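PDB 6EO5: PpBBE-like 1 D396N from Physcomitrella patens subsp. patens, which probably oxidises cellobiose as a flavin-dependent oxidase of the berberine bridge enzyme family, using a bi-covalently attached FAD. Local coordinates for residues N248-I253 against L279-T284; Q243-N248 against I253-Y258. One frame throughout, in Å; residues are numbered along the deposited sequence.

Interaction 1. Residues N248-I253 against L279-T284; sequences NVPAEI and LPLVKT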
loop_
_atom_site.group_PDB
_atom_site.type_symbol
_atom_site.label_atom_id
_atom_site.label_comp_id
_atom_site.label_asym_id
_atom_site.label_seq_id
_atom_site.Cartn_x
_atom_site.Cartn_y
_atom_site.Cartn_z
ATOM N N ASN A 248 1.004 1.794 -24.183
ATOM C CA ASN A 248 -0.228 2.022 -24.936
ATOM C C ASN A 248 -1.431 1.268 -24.380
ATOM O O ASN A 248 -2.413 1.069 -25.103
ATOM C CB ASN A 248 -0.026 1.652 -26.407
ATOM C CG ASN A 248 1.004 2.525 -27.085
ATOM O OD1 ASN A 248 2.087 2.061 -27.444
ATOM N ND2 ASN A 248 0.682 3.804 -27.245
ATOM N N VAL A 249 -1.390 0.858 -23.119
ATOM C CA VAL A 249 -2.461 0.059 -22.538
ATOM C C VAL A 249 -3.635 0.961 -22.176
ATOM O O VAL A 249 -3.445 1.949 -21.450
ATOM C CB VAL A 249 -1.955 -0.712 -21.313
ATOM C CG1 VAL A 249 -3.087 -1.491 -20.679
ATOM C CG2 VAL A 249 -0.785 -1.628 -21.711
ATOM N N PRO A 250 -4.846 0.671 -22.654
ATOM C CA PRO A 250 -6.002 1.501 -22.297
ATOM C C PRO A 250 -6.399 1.277 -20.852
ATOM O O PRO A 250 -6.077 0.255 -20.243
ATOM C CB PRO A 250 -7.104 1.031 -23.256
ATOM C CG PRO A 250 -6.671 -0.371 -23.665
ATOM C CD PRO A 250 -5.176 -0.377 -23.641
ATOM N N ALA A 251 -7.141 2.253 -20.320
ATOM C CA ALA A 251 -7.432 2.318 -18.893
ATOM C C ALA A 251 -8.221 1.125 -18.381
ATOM O O ALA A 251 -8.168 0.848 -17.176
ATOM C CB ALA A 251 -8.193 3.602 -18.562
ATOM N N GLU A 252 -8.955 0.414 -19.249
ATOM C CA GLU A 252 -9.724 -0.742 -18.786
ATOM C C GLU A 252 -8.842 -1.906 -18.345
ATOM O O GLU A 252 -9.373 -2.885 -17.815
ATOM C CB GLU A 252 -10.696 -1.225 -19.872
ATOM C CG GLU A 252 -11.858 -0.290 -20.173
ATOM C CD GLU A 252 -11.425 0.993 -20.850
ATOM O OE1 GLU A 252 -10.445 0.964 -21.627
ATOM O OE2 GLU A 252 -12.057 2.037 -20.591
ATOM N N ILE A 253 -7.519 -1.813 -18.515
ATOM C CA ILE A 253 -6.578 -2.853 -18.111
ATOM C C ILE A 253 -5.622 -2.290 -17.061
ATOM O O ILE A 253 -5.078 -1.192 -17.226
ATOM C CB ILE A 253 -5.794 -3.402 -19.319
ATOM C CG1 ILE A 253 -6.691 -4.303 -20.172
ATOM C CG2 ILE A 253 -4.541 -4.133 -18.869
ATOM C CD1 ILE A 253 -5.957 -5.055 -21.242
ATOM N N LEU A 279 -8.083 -10.186 -26.497
ATOM C CA LEU A 279 -6.875 -10.499 -27.261
ATOM C C LEU A 279 -6.330 -9.345 -28.101
ATOM O O LEU A 279 -5.095 -9.209 -28.166
ATOM C CB LEU A 279 -7.106 -11.750 -28.118
ATOM C CG LEU A 279 -6.566 -13.028 -27.439
ATOM C CD1 LEU A 279 -7.212 -13.301 -26.068
ATOM C CD2 LEU A 279 -6.716 -14.243 -28.340
ATOM N N PRO A 280 -7.137 -8.491 -28.742
ATOM C CA PRO A 280 -6.539 -7.319 -29.404
ATOM C C PRO A 280 -5.705 -6.476 -28.472
ATOM O O PRO A 280 -4.771 -5.809 -28.928
ATOM C CB PRO A 280 -7.752 -6.529 -29.903
ATOM C CG PRO A 280 -8.829 -7.490 -29.953
ATOM C CD PRO A 280 -8.597 -8.523 -28.915
ATOM N N LEU A 281 -6.000 -6.495 -27.171
ATOM C CA LEU A 281 -5.333 -5.618 -26.216
ATOM C C LEU A 281 -4.047 -6.202 -25.633
ATOM O O LEU A 281 -3.241 -5.451 -25.077
ATOM C CB LEU A 281 -6.291 -5.267 -25.076
ATOM C CG LEU A 281 -7.609 -4.644 -25.526
ATOM C CD1 LEU A 281 -8.563 -4.505 -24.358
ATOM C CD2 LEU A 281 -7.369 -3.300 -26.196
ATOM N N VAL A 282 -3.828 -7.507 -25.730
ATOM C CA VAL A 282 -2.587 -8.105 -25.269
ATOM C C VAL A 282 -1.790 -8.680 -26.423
ATOM O O VAL A 282 -0.767 -9.332 -26.204
ATOM C CB VAL A 282 -2.839 -9.172 -24.191
ATOM C CG1 VAL A 282 -3.514 -8.557 -22.976
ATOM C CG2 VAL A 282 -3.676 -10.314 -24.745
ATOM N N LYS A 283 -2.223 -8.429 -27.654
ATOM C CA LYS A 283 -1.570 -9.031 -28.815
ATOM C C LYS A 283 -0.130 -8.551 -28.972
ATOM O O LYS A 283 0.766 -9.353 -29.264
ATOM C CB LYS A 283 -2.392 -8.723 -30.065
ATOM C CG LYS A 283 -1.721 -8.970 -31.395
ATOM C CD LYS A 283 -2.588 -8.332 -32.480
ATOM C CE LYS A 283 -3.017 -6.919 -32.036
ATOM N NZ LYS A 283 -4.267 -6.441 -32.696
ATOM N N THR A 284 0.122 -7.251 -28.784
ATOM C CA THR A 284 1.470 -6.744 -29.031
ATOM C C THR A 284 2.457 -7.202 -27.958
ATOM O O THR A 284 3.650 -7.371 -28.251
ATOM C CB THR A 284 1.462 -5.215 -29.144
ATOM O OG1 THR A 284 1.091 -4.625 -27.890
ATOM C CG2 THR A 284 0.465 -4.774 -30.191
#

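Interaction 2. Residues Q243-N248 against I253-Y258; sequences QSWGLN and ISAAFY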
loop_
_atom_site.group_PDB
_atom_site.type_symbol
_atom_site.label_atom_id
_atom_site.label_comp_id
_atom_site.label_asym_id
_atom_site.label_seq_id
_atom_site.Cartn_x
_atom_site.Cartn_y
_atom_site.Cartn_z
ATOM N N GLN A 243 7.468 -3.348 -21.459
ATOM C CA GLN A 243 7.652 -1.897 -21.554
ATOM C C GLN A 243 7.020 -1.325 -22.818
ATOM O O GLN A 243 6.321 -0.307 -22.768
ATOM C CB GLN A 243 9.133 -1.547 -21.530
ATOM C CG GLN A 243 9.724 -1.421 -20.158
ATOM C CD GLN A 243 11.028 -0.645 -20.168
ATOM O OE1 GLN A 243 11.456 -0.124 -19.141
ATOM N NE2 GLN A 243 11.673 -0.573 -21.334
ATOM N N SER A 244 7.298 -1.939 -23.973
ATOM C CA SER A 244 6.729 -1.448 -25.224
ATOM C C SER A 244 5.215 -1.491 -25.181
ATOM O O SER A 244 4.548 -0.507 -25.510
ATOM C CB SER A 244 7.241 -2.275 -26.395
ATOM O OG SER A 244 8.645 -2.365 -26.345
ATOM N N TRP A 245 4.660 -2.633 -24.764
ATOM C CA TRP A 245 3.215 -2.792 -24.660
ATOM C C TRP A 245 2.613 -1.814 -23.655
ATOM O O TRP A 245 1.541 -1.233 -23.903
ATOM C CB TRP A 245 2.898 -4.236 -24.264
ATOM C CG TRP A 245 1.453 -4.497 -23.879
ATOM C CD1 TRP A 245 0.404 -4.671 -24.726
ATOM C CD2 TRP A 245 0.918 -4.640 -22.546
ATOM N NE1 TRP A 245 -0.747 -4.901 -24.015
ATOM C CE2 TRP A 245 -0.461 -4.889 -22.676
ATOM C CE3 TRP A 245 1.475 -4.580 -21.261
ATOM C CZ2 TRP A 245 -1.295 -5.084 -21.572
ATOM C CZ3 TRP A 245 0.639 -4.769 -20.164
ATOM C CH2 TRP A 245 -0.727 -5.016 -20.328
ATOM N N GLY A 246 3.294 -1.626 -22.509
ATOM C CA GLY A 246 2.741 -0.827 -21.425
ATOM C C GLY A 246 2.490 0.618 -21.798
ATOM O O GLY A 246 1.555 1.241 -21.279
ATOM N N LEU A 247 3.300 1.164 -22.710
ATOM C CA LEU A 247 3.133 2.544 -23.157
ATOM C C LEU A 247 1.754 2.824 -23.749
ATOM O O LEU A 247 1.359 3.992 -23.811
ATOM C CB LEU A 247 4.207 2.893 -24.185
ATOM C CG LEU A 247 5.580 3.153 -23.557
ATOM C CD1 LEU A 247 6.728 3.015 -24.547
ATOM C CD2 LEU A 247 5.584 4.533 -22.913
ATOM N N ASN A 248 1.004 1.794 -24.183
ATOM C CA ASN A 248 -0.228 2.022 -24.936
ATOM C C ASN A 248 -1.431 1.268 -24.380
ATOM O O ASN A 248 -2.413 1.069 -25.103
ATOM C CB ASN A 248 -0.026 1.652 -26.407
ATOM C CG ASN A 248 1.004 2.525 -27.085
ATOM O OD1 ASN A 248 2.087 2.061 -27.444
ATOM N ND2 ASN A 248 0.682 3.804 -27.245
ATOM N N ILE A 253 -7.519 -1.813 -18.515
ATOM C CA ILE A 253 -6.578 -2.853 -18.111
ATOM C C ILE A 253 -5.622 -2.290 -17.061
ATOM O O ILE A 253 -5.078 -1.192 -17.226
ATOM C CB ILE A 253 -5.794 -3.402 -19.319
ATOM C CG1 ILE A 253 -6.691 -4.303 -20.172
ATOM C CG2 ILE A 253 -4.541 -4.133 -18.869
ATOM C CD1 ILE A 253 -5.957 -5.055 -21.242
ATOM N N SER A 254 -5.420 -3.043 -15.990
ATOM C CA SER A 254 -4.364 -2.790 -15.019
ATOM C C SER A 254 -3.507 -4.044 -14.953
ATOM O O SER A 254 -4.032 -5.142 -14.756
ATOM C CB SER A 254 -4.923 -2.465 -13.631
ATOM O OG SER A 254 -5.548 -1.195 -13.593
ATOM N N ALA A 255 -2.199 -3.894 -15.127
ATOM C CA ALA A 255 -1.326 -5.051 -15.203
ATOM C C ALA A 255 -0.078 -4.796 -14.384
ATOM O O ALA A 255 0.279 -3.654 -14.088
ATOM C CB ALA A 255 -0.930 -5.390 -16.649
ATOM N N ALA A 256 0.583 -5.888 -14.026
ATOM C CA ALA A 256 1.840 -5.857 -13.301
ATOM C C ALA A 256 2.737 -6.932 -13.881
ATOM O O ALA A 256 2.262 -8.009 -14.249
ATOM C CB ALA A 256 1.646 -6.089 -11.798
ATOM N N PHE A 257 4.023 -6.633 -13.978
ATOM C CA PHE A 257 5.010 -7.601 -14.422
ATOM C C PHE A 257 5.806 -8.124 -13.220
ATOM O O PHE A 257 6.049 -7.402 -12.246
ATOM C CB PHE A 257 5.931 -6.959 -15.463
ATOM C CG PHE A 257 6.783 -7.934 -16.216
ATOM C CD1 PHE A 257 6.343 -8.472 -17.418
ATOM C CD2 PHE A 257 8.045 -8.295 -15.739
ATOM C CE1 PHE A 257 7.136 -9.367 -18.127
ATOM C CE2 PHE A 257 8.842 -9.182 -16.447
ATOM C CZ PHE A 257 8.386 -9.717 -17.642
ATOM N N TYR A 258 6.206 -9.395 -13.295
ATOM C CA TYR A 258 6.933 -10.051 -12.220
ATOM C C TYR A 258 8.173 -10.739 -12.779
ATOM O O TYR A 258 8.220 -11.127 -13.947
ATOM C CB TYR A 258 6.036 -11.063 -11.478
ATOM C CG TYR A 258 6.749 -11.933 -10.462
ATOM C CD1 TYR A 258 7.467 -13.067 -10.864
ATOM C CD2 TYR A 258 6.684 -11.653 -9.102
ATOM C CE1 TYR A 258 8.130 -13.869 -9.951
ATOM C CE2 TYR A 258 7.346 -12.461 -8.169
ATOM C CZ TYR A 258 8.062 -13.566 -8.606
ATOM O OH TYR A 258 8.720 -14.381 -7.712
#

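Interaction 1. Residues N248-I253 against L279-T284
A type I beta turn, P250 to I253, leads from the loop after helix 235-246 into strand 253-259 of the seven-stranded antiparallel sheet and packs its two end residues on L281 of helix 279-288. The contact is wholly apolar. L281 meets P250 with CD2 and I253 with CB and CD1: CD2 lies 3.9 Å from P250 CG, while L281 CB comes within 3.9 Å of I253 CD1. L281 CD1 also approaches that same isoleucine methyl, at 4.1 Å. In each pair the side chains run obliquely to one another. I253 places CG1 beside its backbone N (chi1 -74°) and then extends, with chi2 -171°, which carries CD1 out to the helix; the branched residue can thus reach this neighbour and still hold CG2 back for another. Proline suits its place because its ring offers a rigid apolar surface to L281 CD2; A251 and E252 occupy the central positions of the turn, which is closed by the hydrogen bond from I253 N to P250 O. Leucine suits the helix surface here because its fork can serve two partners at once. Y271 of strand 264-271 touches both I253 and L281 and continues the apolar patch. On the polar side R161 donates hydrogen bonds to the carbonyl oxygens of V249, P250 and I253, and E252 forms a salt bridge with K162. The arrangement is that of a two-layer alpha+beta packing, in which a helix lies against an antiparallel sheet and also packs on the turn leading into one of its strands.

Interaction 2. Residues Q243-N248 against I253-Y258
This is a buried helix-on-sheet contact in which W245, from the C-terminal part of helix 235-246, reaches I253 and A255 on one face of the antiparallel strand 253-259. The indole comes in with the far end of its six-membered ring. A255 CB lies at the ring edge, near its plane, 3.7 Å from W245 CH2 and 3.9 Å from CZ3, so the alanine methyl meets the rim of the ring and not its pi face. Beside it, I253 turns its other branch, CG2, to the same W245 CH2 at 4.2 Å; the two side chains cross at about a right angle. With CG anti to the backbone N (chi1 170°), the tryptophan ring extends from the helix across to the strand. A small residue suits position 255, since a single methyl lets the broad ring edge come close to the strand, and the bulk of the indole spans the distance between the layers. S254 and A256, on alternate positions, point away from the helix, as expected in an extended strand. L267 of the adjacent strand 264-271 touches both W245 and A255, extending the apolar surface. The polar end of the indole is satisfied too: NE1 hydrogen-bonds to L281 O of helix 279-288, which helps to hold the ring's orientation. Helix and strand, joined by a short loop, form an alpha-beta unit whose helix packs on the antiparallel sheet through a buried tryptophan.

Interactions 1 and 2 have centres 8 Å apart and share I253, whose two branches serve different partners: the CD1 end faces the helix of interaction 1, and CG2 faces the indole of interaction 2. A direct bridge also joins them, since W245 NE1 lies 2.8 Å from L281 O, a probable hydrogen bond, so the backbone carbonyl of L281, whose side chain packs on the turn, probably helps to hold the ring. Helices 235-246 and 279-288 thereby meet over the same end of the sheet. Neither contact belongs to the flavin site itself: the side chain of A255 is about 13 Å from the bound FAD, and both contacts are structural packing.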